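Local coordinates for protein orotidine 5'-phosphate decarboxylase (Streptomyces avermitilis, PDB 3V75) that probably catalyses the decarboxylation of orotidine 5'-phosphate to UMP, the last step of de novo UMP biosynthesis, at residues L146-Y151 and L171-L176; E212-F217 and N236-A241; V221-G226 and G256-A261; P40-I45 and V266-R271; F82-A87 and A112-D117. All blocks are in the same frame, centred on the assembly; numbering follows the deposited sequence.

Interaction 1 (L146-Y151 and L171-L176); sequences LTVSPY and LFVLAL
Strands 146-148 and 171-176 run parallel, their short axes 4.6 Å apart at closest approach and inclined by 24°. Leu-146 pairs with Leu-171, Thr-147 with Phe-172 and Val-148 with Val-173. Three backbone bonds hold this register: Phe-172 N to Leu-146 O, Val-148 N to Phe-172 O at 2.9 Å, and Leu-174 N to Val-148 O. On the face carrying the two valines, Val-148 CG2 meets Val-173 CG2 at 3.8 Å. Val-173 CG1 is turned the other way, anti to the backbone N (chi1 179°), and its methyl lies 3.6 Å from Pro-150 CG, beyond the end of the first strand. The same proline ring crosses the side chain of Leu-174 at about a right angle, with Pro-150 CD 3.9 Å from Leu-174 CB. Leu-174 CD1 in turn comes to 3.5 Å from Ser-149 OG. On the other face, Thr-147 CG2 brushes Phe-172 CB, while Thr-147 OG1 bonds to Asp-117 OD1 and to the backbone N of Lys-119, the predicted proton donor. Helix 196-207 covers Val-173 and Pro-150, and Tyr-151 of the second subunit packs on Ser-149, Pro-150 and Leu-174. With helix 158-167 as the connection, the two strands form a beta-alpha-beta unit of the TIM barrel.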
# COMPACT_ATOMS: atom_id res chain seq x y z
N LEU A 146 11.34 -4.20 2.21
CA LEU A 146 10.04 -3.56 2.11
C LEU A 146 8.99 -4.65 2.12
O LEU A 146 9.14 -5.65 1.41
CB LEU A 146 9.96 -2.80 0.78
CG LEU A 146 8.62 -2.15 0.44
CD1 LEU A 146 8.21 -1.03 1.42
CD2 LEU A 146 8.65 -1.65 -1.06
N THR A 147 7.92 -4.46 2.89
CA THR A 147 6.79 -5.38 2.77
C THR A 147 5.94 -4.96 1.56
O THR A 147 5.67 -3.76 1.34
CB THR A 147 5.89 -5.44 4.05
OG1 THR A 147 5.35 -4.14 4.29
CG2 THR A 147 6.71 -5.91 5.29
N VAL A 148 5.49 -5.97 0.81
CA VAL A 148 4.69 -5.75 -0.41
C VAL A 148 3.52 -6.70 -0.47
O VAL A 148 3.58 -7.83 0.05
CB VAL A 148 5.53 -5.88 -1.72
CG1 VAL A 148 6.61 -4.79 -1.76
CG2 VAL A 148 6.19 -7.27 -1.82
N SER A 149 2.44 -6.24 -1.09
CA SER A 149 1.22 -7.02 -1.18
C SER A 149 1.15 -7.55 -2.63
O SER A 149 1.48 -6.81 -3.58
CB SER A 149 0.06 -6.08 -0.80
OG SER A 149 -1.22 -6.71 -0.72
N PRO A 150 0.85 -8.83 -2.83
CA PRO A 150 0.86 -9.37 -4.20
C PRO A 150 -0.53 -9.55 -4.78
O PRO A 150 -0.67 -10.44 -5.64
CB PRO A 150 1.53 -10.71 -4.02
CG PRO A 150 0.97 -11.18 -2.64
CD PRO A 150 0.89 -9.90 -1.81
N TYR A 151 -1.52 -8.73 -4.43
CA TYR A 151 -2.86 -8.89 -4.99
C TYR A 151 -2.85 -8.80 -6.54
O TYR A 151 -3.68 -9.41 -7.22
CB TYR A 151 -3.87 -7.86 -4.38
CG TYR A 151 -5.28 -8.06 -4.82
CD1 TYR A 151 -6.14 -9.03 -4.17
CD2 TYR A 151 -5.83 -7.38 -5.90
CE1 TYR A 151 -7.45 -9.23 -4.59
CE2 TYR A 151 -7.13 -7.59 -6.34
CZ TYR A 151 -8.00 -8.53 -5.64
OH TYR A 151 -9.29 -8.75 -6.14
N LEU A 171 12.69 -8.08 0.04
CA LEU A 171 11.24 -7.86 0.12
C LEU A 171 10.66 -8.89 1.09
O LEU A 171 11.23 -9.98 1.26
CB LEU A 171 10.54 -8.07 -1.23
CG LEU A 171 11.01 -7.16 -2.39
CD1 LEU A 171 10.26 -7.57 -3.69
CD2 LEU A 171 10.79 -5.69 -2.11
N PHE A 172 9.52 -8.53 1.69
CA PHE A 172 8.66 -9.52 2.36
C PHE A 172 7.31 -9.45 1.71
O PHE A 172 6.60 -8.43 1.80
CB PHE A 172 8.55 -9.23 3.85
CG PHE A 172 9.82 -9.56 4.62
CD1 PHE A 172 10.79 -8.58 4.84
CD2 PHE A 172 10.06 -10.87 5.09
CE1 PHE A 172 11.96 -8.89 5.54
CE2 PHE A 172 11.22 -11.16 5.78
CZ PHE A 172 12.17 -10.18 6.01
N VAL A 173 6.94 -10.53 1.02
CA VAL A 173 5.67 -10.60 0.32
C VAL A 173 4.62 -11.15 1.25
O VAL A 173 4.85 -12.19 1.87
CB VAL A 173 5.80 -11.52 -0.94
CG1 VAL A 173 4.46 -11.61 -1.68
CG2 VAL A 173 6.92 -10.96 -1.87
N LEU A 174 3.47 -10.49 1.36
CA LEU A 174 2.39 -11.04 2.19
C LEU A 174 2.02 -12.43 1.70
O LEU A 174 1.75 -12.61 0.51
CB LEU A 174 1.15 -10.17 2.12
CG LEU A 174 1.31 -8.70 2.50
CD1 LEU A 174 0.00 -7.95 2.37
CD2 LEU A 174 1.88 -8.56 3.94
N ALA A 175 2.01 -13.41 2.60
CA ALA A 175 1.62 -14.77 2.20
C ALA A 175 0.46 -15.29 3.05
O ALA A 175 -0.60 -15.59 2.54
CB ALA A 175 2.82 -15.72 2.26
N LEU A 176 0.68 -15.37 4.36
CA LEU A 176 -0.29 -15.96 5.30
C LEU A 176 -0.39 -15.05 6.52
O LEU A 176 0.59 -14.86 7.24
CB LEU A 176 0.21 -17.33 5.73
CG LEU A 176 0.12 -18.38 4.62
CD1 LEU A 176 1.00 -19.58 4.91
CD2 LEU A 176 -1.36 -18.81 4.41

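Interaction 2 (E212-F217 and N236-A241); sequences EPLGSF and NGPLLA
Leu-214 reaches over the backbone of Asn-236 and Gly-237 from the loop that precedes strand 217-221. From CB the chain continues with CG anti to the backbone N (chi1 -176°), which brings Leu-214 CG to 4.2 Å from Gly-237 CA. Beyond this branch point the two methyls divide the work: Leu-214 CD1 settles on the glycine, 3.6 Å from Gly-237 CA, whereas Leu-214 CD2 slants past the proline ring, 4.2 Å from Pro-238 CD. That ring also lies against the first loop, with Pro-238 CD 3.3 Å from Gly-215 O. The two segments lead into neighbouring strands, 217-221 and 239-241, of the parallel eight-stranded TIM barrel, so their meeting joins loops just ahead of the sheet. One direct backbone bond links them: Gly-215 N donates to Asn-236 O at 2.8 Å, a bent bond (143° at the hydrogen) with the donor tilted 34° from the carbonyl plane. The Asn-236 amide adds a connection through solvent, where a water lies 2.8 Å from Asn-236 OD1 and 3.3 Å from Pro-213 O, placed to donate to either. Asn-236 ND2 turns instead to the carbonyl oxygens of Glu-211 and Asn-208, at the start of the same loop.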
# COMPACT_ATOMS: atom_id res chain seq x y z
N GLU A 212 23.02 -18.38 -0.79
CA GLU A 212 23.53 -18.83 0.49
C GLU A 212 23.97 -17.63 1.30
O GLU A 212 24.55 -16.69 0.75
CB GLU A 212 24.70 -19.77 0.29
CG GLU A 212 24.35 -21.02 -0.50
CD GLU A 212 23.68 -22.09 0.34
OE1 GLU A 212 23.52 -21.86 1.59
OE2 GLU A 212 23.33 -23.19 -0.20
N PRO A 213 23.78 -17.66 2.63
CA PRO A 213 23.18 -18.71 3.47
C PRO A 213 21.66 -18.63 3.45
O PRO A 213 20.98 -19.55 3.91
CB PRO A 213 23.72 -18.37 4.87
CG PRO A 213 23.88 -16.91 4.85
CD PRO A 213 24.31 -16.56 3.44
N LEU A 214 21.13 -17.54 2.90
CA LEU A 214 19.71 -17.29 2.90
C LEU A 214 19.44 -16.29 1.76
O LEU A 214 20.22 -15.34 1.56
CB LEU A 214 19.31 -16.65 4.24
CG LEU A 214 17.82 -16.39 4.51
CD1 LEU A 214 17.01 -17.68 4.48
CD2 LEU A 214 17.59 -15.63 5.82
N GLY A 215 18.32 -16.46 1.06
CA GLY A 215 17.93 -15.54 0.01
C GLY A 215 17.36 -14.23 0.56
O GLY A 215 17.06 -14.12 1.76
N SER A 216 17.15 -13.26 -0.32
CA SER A 216 16.68 -11.93 0.09
C SER A 216 15.19 -11.71 0.01
O SER A 216 14.71 -10.64 0.40
CB SER A 216 17.37 -10.84 -0.75
OG SER A 216 18.77 -10.84 -0.55
N PHE A 217 14.45 -12.71 -0.50
CA PHE A 217 13.03 -12.53 -0.80
C PHE A 217 12.20 -13.40 0.13
O PHE A 217 12.19 -14.62 0.03
CB PHE A 217 12.79 -12.72 -2.31
CG PHE A 217 13.61 -11.74 -3.11
CD1 PHE A 217 13.22 -10.41 -3.18
CD2 PHE A 217 14.84 -12.10 -3.63
CE1 PHE A 217 14.03 -9.45 -3.82
CE2 PHE A 217 15.64 -11.14 -4.29
CZ PHE A 217 15.23 -9.82 -4.37
N ASN A 236 13.93 -20.86 1.38
CA ASN A 236 15.28 -20.28 1.39
C ASN A 236 15.24 -18.75 1.45
O ASN A 236 16.07 -18.04 0.83
CB ASN A 236 16.16 -20.76 0.22
CG ASN A 236 17.60 -20.36 0.40
OD1 ASN A 236 18.10 -20.36 1.54
ND2 ASN A 236 18.27 -19.98 -0.68
N GLY A 237 14.28 -18.23 2.21
CA GLY A 237 14.19 -16.80 2.47
C GLY A 237 13.57 -16.56 3.82
O GLY A 237 13.02 -17.48 4.45
N PRO A 238 13.70 -15.33 4.31
CA PRO A 238 13.27 -15.04 5.69
C PRO A 238 11.74 -15.03 5.80
O PRO A 238 11.01 -14.68 4.83
CB PRO A 238 13.84 -13.65 5.95
CG PRO A 238 13.98 -13.01 4.56
CD PRO A 238 14.33 -14.18 3.64
N LEU A 239 11.23 -15.38 6.99
CA LEU A 239 9.78 -15.40 7.21
C LEU A 239 9.50 -14.36 8.29
O LEU A 239 9.84 -14.58 9.47
CB LEU A 239 9.35 -16.78 7.69
CG LEU A 239 9.74 -17.95 6.78
CD1 LEU A 239 9.39 -19.27 7.46
CD2 LEU A 239 8.99 -17.84 5.43
N LEU A 240 8.94 -13.22 7.92
CA LEU A 240 8.65 -12.18 8.90
C LEU A 240 7.40 -12.62 9.62
O LEU A 240 6.34 -12.84 9.00
CB LEU A 240 8.43 -10.85 8.21
CG LEU A 240 7.96 -9.68 9.06
CD1 LEU A 240 9.05 -9.30 10.07
CD2 LEU A 240 7.61 -8.49 8.15
N ALA A 241 7.51 -12.78 10.94
CA ALA A 241 6.42 -13.38 11.70
C ALA A 241 5.90 -12.40 12.72
O ALA A 241 6.42 -12.32 13.83
CB ALA A 241 6.89 -14.67 12.37
O HOH W 1 20.44 -21.88 1.64

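Interaction 3 (V221-G226 and G256-A261); sequences VGATLG and GVFGAA
The ring of Phe-258 meets segment 221-226 with its outer carbons. Val-221 O lies at the ring edge, in its plane and 3.9 Å from Phe-258 CZ. One face carries Val-257 CG1, the side chain of the preceding residue, 3.7 Å above the plane and displaced toward the rim. Ala-223 CA lies obliquely to the ring, 3.9 Å from Phe-258 CZ, and Ala-223 CB is 4.0 Å from Phe-258 CE1. On the other flank of the ring Val-221 CG1 touches Phe-258 CE2 at 3.9 Å, the two side chains sliding past each other in opposite directions. The ring is sent this way because Phe-258 CG stands anti to its own carbonyl carbon (chi1 -72°). Val-257 CG1 also meets the backbone, 3.5 Å from Ala-223 O. The chain here folds through a type I beta turn from Gly-222 to Leu-225, closed by a weak bond from Leu-225 N to Gly-222 O. The two segments share no polar bond. The contact seats the C-terminal end of helix 254-258 on the residues that leave strand 217-221. Strand 239-241 lies alongside, Ala-241 touching both Phe-258 and Ala-223, while Leu-228 from the following loop packs on Val-221 and Val-257.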
# COMPACT_ATOMS: atom_id res chain seq x y z
N VAL A 221 4.38 -14.34 7.34
CA VAL A 221 3.67 -15.55 7.78
C VAL A 221 3.38 -15.37 9.26
O VAL A 221 4.31 -15.32 10.09
CB VAL A 221 4.55 -16.80 7.61
CG1 VAL A 221 3.80 -18.07 8.03
CG2 VAL A 221 4.96 -16.94 6.13
N GLY A 222 2.11 -15.22 9.60
CA GLY A 222 1.71 -14.93 10.98
C GLY A 222 2.02 -16.08 11.93
O GLY A 222 1.68 -17.24 11.65
N ALA A 223 2.67 -15.74 13.06
CA ALA A 223 3.12 -16.76 14.02
C ALA A 223 1.97 -17.40 14.78
O ALA A 223 2.17 -18.43 15.44
CB ALA A 223 4.12 -16.17 15.04
N THR A 224 0.79 -16.78 14.78
CA THR A 224 -0.33 -17.32 15.54
C THR A 224 -1.25 -18.20 14.68
O THR A 224 -2.29 -18.66 15.16
CB THR A 224 -1.18 -16.22 16.22
OG1 THR A 224 -1.71 -15.34 15.23
CG2 THR A 224 -0.33 -15.40 17.19
N LEU A 225 -0.92 -18.41 13.41
CA LEU A 225 -1.72 -19.32 12.59
C LEU A 225 -1.56 -20.78 13.00
O LEU A 225 -0.49 -21.18 13.46
CB LEU A 225 -1.31 -19.16 11.11
CG LEU A 225 -1.85 -17.87 10.50
CD1 LEU A 225 -1.16 -17.61 9.16
CD2 LEU A 225 -3.35 -18.01 10.29
N GLY A 226 -2.62 -21.57 12.81
CA GLY A 226 -2.64 -22.96 13.24
C GLY A 226 -2.47 -24.00 12.13
O GLY A 226 -2.38 -25.20 12.40
N GLY A 256 7.87 -25.19 17.37
CA GLY A 256 6.72 -26.03 17.03
C GLY A 256 5.85 -25.41 15.93
O GLY A 256 5.26 -26.14 15.13
N VAL A 257 5.73 -24.09 15.93
CA VAL A 257 4.88 -23.41 14.93
C VAL A 257 5.52 -23.50 13.52
O VAL A 257 4.84 -23.87 12.53
CB VAL A 257 4.64 -21.91 15.33
CG1 VAL A 257 3.91 -21.15 14.19
CG2 VAL A 257 3.81 -21.82 16.59
N PHE A 258 6.82 -23.22 13.44
CA PHE A 258 7.51 -23.09 12.15
C PHE A 258 8.31 -24.31 11.70
O PHE A 258 8.77 -24.34 10.54
CB PHE A 258 8.39 -21.85 12.15
CG PHE A 258 7.61 -20.58 12.09
CD1 PHE A 258 7.32 -19.84 13.25
CD2 PHE A 258 7.12 -20.11 10.86
CE1 PHE A 258 6.58 -18.68 13.18
CE2 PHE A 258 6.38 -18.94 10.80
CZ PHE A 258 6.11 -18.22 11.93
N GLY A 259 8.48 -25.32 12.55
CA GLY A 259 9.26 -26.48 12.14
C GLY A 259 10.72 -26.13 11.85
O GLY A 259 11.27 -25.17 12.42
N ALA A 260 11.32 -26.85 10.89
CA ALA A 260 12.71 -26.61 10.52
C ALA A 260 12.92 -25.19 10.01
O ALA A 260 13.99 -24.60 10.18
CB ALA A 260 13.16 -27.61 9.48
N ALA A 261 11.87 -24.60 9.43
CA ALA A 261 11.99 -23.24 8.93
C ALA A 261 12.14 -22.17 10.02
O ALA A 261 12.34 -20.99 9.70
CB ALA A 261 10.80 -22.90 8.04

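Interaction 4 (P40-I45 and V266-R271)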
# COMPACT_ATOMS: atom_id res chain seq x y z
N PRO A 40 17.95 -13.12 17.48
CA PRO A 40 16.86 -13.26 16.51
C PRO A 40 15.60 -12.47 16.94
O PRO A 40 14.63 -13.04 17.45
CB PRO A 40 16.59 -14.77 16.48
CG PRO A 40 16.98 -15.21 17.86
CD PRO A 40 18.15 -14.34 18.28
N LEU A 41 15.59 -11.18 16.65
CA LEU A 41 14.47 -10.36 17.03
C LEU A 41 14.34 -9.15 16.11
O LEU A 41 15.34 -8.50 15.78
CB LEU A 41 14.64 -9.87 18.47
CG LEU A 41 13.47 -9.02 19.04
CD1 LEU A 41 12.26 -9.89 19.13
CD2 LEU A 41 13.82 -8.40 20.40
N CYS A 42 13.10 -8.84 15.74
CA CYS A 42 12.74 -7.60 15.07
C CYS A 42 11.77 -6.86 15.98
O CYS A 42 10.81 -7.47 16.47
CB CYS A 42 12.03 -7.94 13.75
SG CYS A 42 11.46 -6.51 12.83
N VAL A 43 12.02 -5.58 16.23
CA VAL A 43 11.14 -4.80 17.10
C VAL A 43 10.36 -3.83 16.25
O VAL A 43 10.95 -3.06 15.46
CB VAL A 43 11.94 -4.05 18.20
CG1 VAL A 43 11.01 -3.14 19.01
CG2 VAL A 43 12.64 -5.05 19.12
N GLY A 44 9.04 -3.83 16.37
CA GLY A 44 8.22 -2.89 15.62
C GLY A 44 8.48 -1.47 16.10
O GLY A 44 8.79 -1.23 17.28
N ILE A 45 8.36 -0.49 15.20
CA ILE A 45 8.30 0.90 15.65
C ILE A 45 6.88 1.32 15.29
O ILE A 45 6.57 1.64 14.10
CB ILE A 45 9.35 1.79 14.98
CG1 ILE A 45 10.75 1.18 15.15
CG2 ILE A 45 9.30 3.21 15.56
CD1 ILE A 45 11.90 2.06 14.56
N VAL A 266 12.07 -14.22 11.13
CA VAL A 266 12.35 -12.92 11.70
C VAL A 266 11.18 -12.65 12.62
O VAL A 266 10.10 -12.23 12.18
CB VAL A 266 12.41 -11.83 10.60
CG1 VAL A 266 12.68 -10.46 11.23
CG2 VAL A 266 13.49 -12.19 9.58
N PRO A 267 11.36 -12.89 13.94
CA PRO A 267 10.21 -12.79 14.85
C PRO A 267 9.99 -11.33 15.20
O PRO A 267 10.88 -10.67 15.72
CB PRO A 267 10.66 -13.57 16.10
CG PRO A 267 12.03 -14.19 15.71
CD PRO A 267 12.58 -13.31 14.63
N ASN A 268 8.80 -10.80 14.91
CA ASN A 268 8.54 -9.41 15.18
C ASN A 268 7.70 -9.26 16.46
O ASN A 268 6.60 -9.81 16.56
CB ASN A 268 7.77 -8.79 13.99
CG ASN A 268 7.41 -7.34 14.26
OD1 ASN A 268 6.30 -7.03 14.74
ND2 ASN A 268 8.35 -6.46 14.01
N VAL A 269 8.24 -8.50 17.42
CA VAL A 269 7.53 -8.16 18.65
C VAL A 269 7.18 -6.67 18.61
O VAL A 269 8.05 -5.84 18.31
CB VAL A 269 8.43 -8.41 19.88
CG1 VAL A 269 7.68 -8.09 21.18
CG2 VAL A 269 8.99 -9.85 19.92
N SER A 270 5.96 -6.32 18.96
CA SER A 270 5.57 -4.93 19.07
C SER A 270 5.32 -4.58 20.55
O SER A 270 6.26 -4.19 21.26
CB SER A 270 4.36 -4.68 18.18
OG SER A 270 3.88 -3.37 18.39
N ARG A 271 4.10 -4.78 21.03
CA ARG A 271 3.78 -4.40 22.41
C ARG A 271 4.69 -5.04 23.49
O ARG A 271 5.01 -4.37 24.48
CB ARG A 271 2.32 -4.76 22.71
CG ARG A 271 1.90 -4.26 24.11
CD ARG A 271 0.39 -4.38 24.40
NE ARG A 271 0.11 -3.83 25.71
CZ ARG A 271 0.20 -2.54 26.03
NH1 ARG A 271 0.48 -1.63 25.07
NH2 ARG A 271 -0.03 -2.14 27.27
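Cys-42 and Asn-268 face each other across the seam where the TIM barrel closes, the first strand, 42-45, running parallel to the last, 265-269. Cys-42 is gripped through its backbone, Cys-42 N donating to Pro-267 O at 2.9 Å and Cys-42 O receiving Val-269 N. One step further on, Gly-44 N bonds to Val-269 O. The short strand axes are inclined by 39°, and their closest approach is 4.7 Å. Around this ladder the apolar groups close in. Cys-42 CB rests 3.6 Å from Val-266 CG1, and the Pro-267 ring lies on the carbonyl of Pro-40, with Pro-267 CG 3.3 Å from Pro-40 O. That oxygen is buried here and has no polar partner in the model. Further out, helix 280-299 backs the seam, Ile-294 lying on Pro-40 and Pro-267 and Phe-290 on Val-269. Lys-83, from strand 81-84 on the other side of strand 42-45, touches both Cys-42 and Asn-268. The Asn-268 side chain extends with CG anti to the backbone N (chi1 177°), and Asn-268 ND2 donates to Cys-42 SG at 3.3 Å, the sulfur lying exactly in the amide plane.

Interaction 5 (F82-A87 and A112-D117); sequences FKPQSA and ALVVMD
Lys-83 and Asp-117 meet in a salt bridge at the tight end of this contact, Lys-83 NZ donating at 2.7 Å to Asp-117 OD2, which accepts through its anti lone pair, the one turned away from the other carboxylate oxygen. The lysine chain leaves extended and then bends at chi3 and chi4 (76° and 66°), bringing the ammonium to the outer side of OD2, in the carboxylate plane, while Lys-83 CG packs 3.6 Å from Asp-117 CB. Asp-117 OD1 serves a second lysine, Lys-119, the predicted proton donor. Earlier along the strands, the backbones of 82-84 and 113-117 run side by side as neighbouring parallel strands of the TIM barrel, and the acidic and basic residues lie toward the C-terminal ends of the strands, the side on which active sites of this fold lie. Phe-82 N bonds to Leu-113 O, Val-115 N to Phe-82 O and Asp-117 N to Pro-84 O; beyond the first strand, Ser-86 N donates to Asp-117 O at 3.0 Å. The packing on the flank turned to helix 93-109 is looser and apolar: Pro-84 CD touches Val-114 CG1 at 3.7 Å, Phe-82 CD2 touches Ala-112 CB, and the selenium of Met-116 stays 4.4 Å from Pro-84 CG. The looser side at Gln-85 is bridged by a water. It accepts from Gln-85 NE2 at 2.8 Å and gives Asp-117 OD2 a weak bond, while Gln-85 OE1 caps the next helix by accepting from Ala-87 N. Thr-126 of the second subunit packs on this glutamine.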
# COMPACT_ATOMS: atom_id res chain seq x y z
N PHE A 82 14.62 -3.48 13.02
CA PHE A 82 13.39 -2.74 13.37
C PHE A 82 12.39 -2.82 12.26
O PHE A 82 12.78 -2.92 11.08
CB PHE A 82 13.67 -1.25 13.51
CG PHE A 82 14.38 -0.86 14.77
CD1 PHE A 82 13.76 -1.02 16.02
CD2 PHE A 82 15.62 -0.23 14.71
CE1 PHE A 82 14.40 -0.59 17.19
CE2 PHE A 82 16.25 0.22 15.87
CZ PHE A 82 15.65 0.02 17.12
N LYS A 83 11.11 -2.70 12.58
CA LYS A 83 10.07 -2.66 11.56
C LYS A 83 9.14 -1.49 11.83
O LYS A 83 8.15 -1.62 12.54
CB LYS A 83 9.29 -3.98 11.51
CG LYS A 83 8.23 -4.02 10.40
CD LYS A 83 7.61 -5.39 10.23
CE LYS A 83 6.59 -5.74 11.32
NZ LYS A 83 5.36 -4.88 11.30
N PRO A 84 9.46 -0.31 11.28
CA PRO A 84 8.48 0.78 11.39
C PRO A 84 7.25 0.45 10.58
O PRO A 84 7.37 -0.09 9.47
CB PRO A 84 9.20 1.99 10.76
CG PRO A 84 10.28 1.37 9.92
CD PRO A 84 10.68 0.08 10.54
N GLN A 85 6.08 0.80 11.11
CA GLN A 85 4.82 0.65 10.37
C GLN A 85 4.46 2.01 9.80
O GLN A 85 4.09 2.93 10.52
CB GLN A 85 3.70 0.11 11.29
CG GLN A 85 2.30 0.15 10.71
CD GLN A 85 2.25 -0.38 9.29
OE1 GLN A 85 2.03 0.40 8.33
NE2 GLN A 85 2.46 -1.68 9.13
N SER A 86 4.58 2.12 8.47
CA SER A 86 4.41 3.38 7.76
C SER A 86 3.09 4.07 8.10
O SER A 86 3.06 5.30 8.19
CB SER A 86 4.49 3.12 6.25
OG SER A 86 4.53 4.34 5.55
N ALA A 87 2.00 3.32 8.24
CA ALA A 87 0.70 3.96 8.42
C ALA A 87 0.65 4.91 9.61
O ALA A 87 -0.03 5.93 9.59
CB ALA A 87 -0.42 2.91 8.55
N ALA A 112 21.21 -1.23 13.04
CA ALA A 112 20.03 -2.08 12.96
C ALA A 112 19.58 -2.17 11.50
O ALA A 112 19.72 -1.19 10.75
CB ALA A 112 18.92 -1.52 13.78
N LEU A 113 19.08 -3.34 11.09
CA LEU A 113 18.43 -3.45 9.79
C LEU A 113 17.05 -2.85 9.93
O LEU A 113 16.45 -2.92 11.00
CB LEU A 113 18.34 -4.91 9.37
CG LEU A 113 19.72 -5.56 9.16
CD1 LEU A 113 19.56 -7.02 8.81
CD2 LEU A 113 20.47 -4.86 8.03
N VAL A 114 16.52 -2.29 8.85
CA VAL A 114 15.17 -1.74 8.86
C VAL A 114 14.31 -2.39 7.78
O VAL A 114 14.64 -2.34 6.59
CB VAL A 114 15.19 -0.21 8.66
CG1 VAL A 114 13.76 0.35 8.50
CG2 VAL A 114 15.90 0.45 9.86
N VAL A 115 13.20 -2.98 8.22
CA VAL A 115 12.19 -3.50 7.33
C VAL A 115 11.08 -2.49 7.31
O VAL A 115 10.39 -2.28 8.33
CB VAL A 115 11.65 -4.86 7.84
CG1 VAL A 115 10.46 -5.31 6.98
CG2 VAL A 115 12.77 -5.87 7.85
N MSE A 116 10.87 -1.84 6.17
CA MSE A 116 9.81 -0.85 6.05
C MSE A 116 8.49 -1.59 5.88
O MSE A 116 8.25 -2.23 4.83
CB MSE A 116 10.08 0.07 4.88
CG MSE A 116 8.90 1.00 4.60
SE MSE A 116 8.64 2.35 6.00
CE MSE A 116 10.33 3.25 5.80
N ASP A 117 7.59 -1.53 6.87
CA ASP A 117 6.30 -2.18 6.70
C ASP A 117 5.30 -1.19 6.14
O ASP A 117 4.65 -0.40 6.87
CB ASP A 117 5.81 -2.80 8.02
CG ASP A 117 4.73 -3.79 7.82
OD1 ASP A 117 4.14 -3.85 6.69
OD2 ASP A 117 4.41 -4.57 8.76
O HOH W 2 2.32 -3.49 11.32

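Overall arrangement
Interactions 1, 4 and 5 are three strand pairings of one barrel, and interaction 4 is the seam whose chain loop encloses the other four. Interactions 4 and 5 are nearest, their centres 10 Å apart, and share the junction of strands 42-45 and 81-84. Interactions 1 and 5 (14 Å between centres) meet where Thr-147 OG1 bonds to Asp-117 OD1, beside Lys-119, the predicted proton donor. Across the barrel interior, Leu-240 of interaction 2 touches Lys-83 and Thr-147. Interaction 2 also joins interaction 4 through Leu-239 O and Val-266 N. Interaction 3 is more peripheral, the side chain of Val-221 about 12 Å from that of Lys-119; Leu-176 O and Gly-222 N link it to interaction 1.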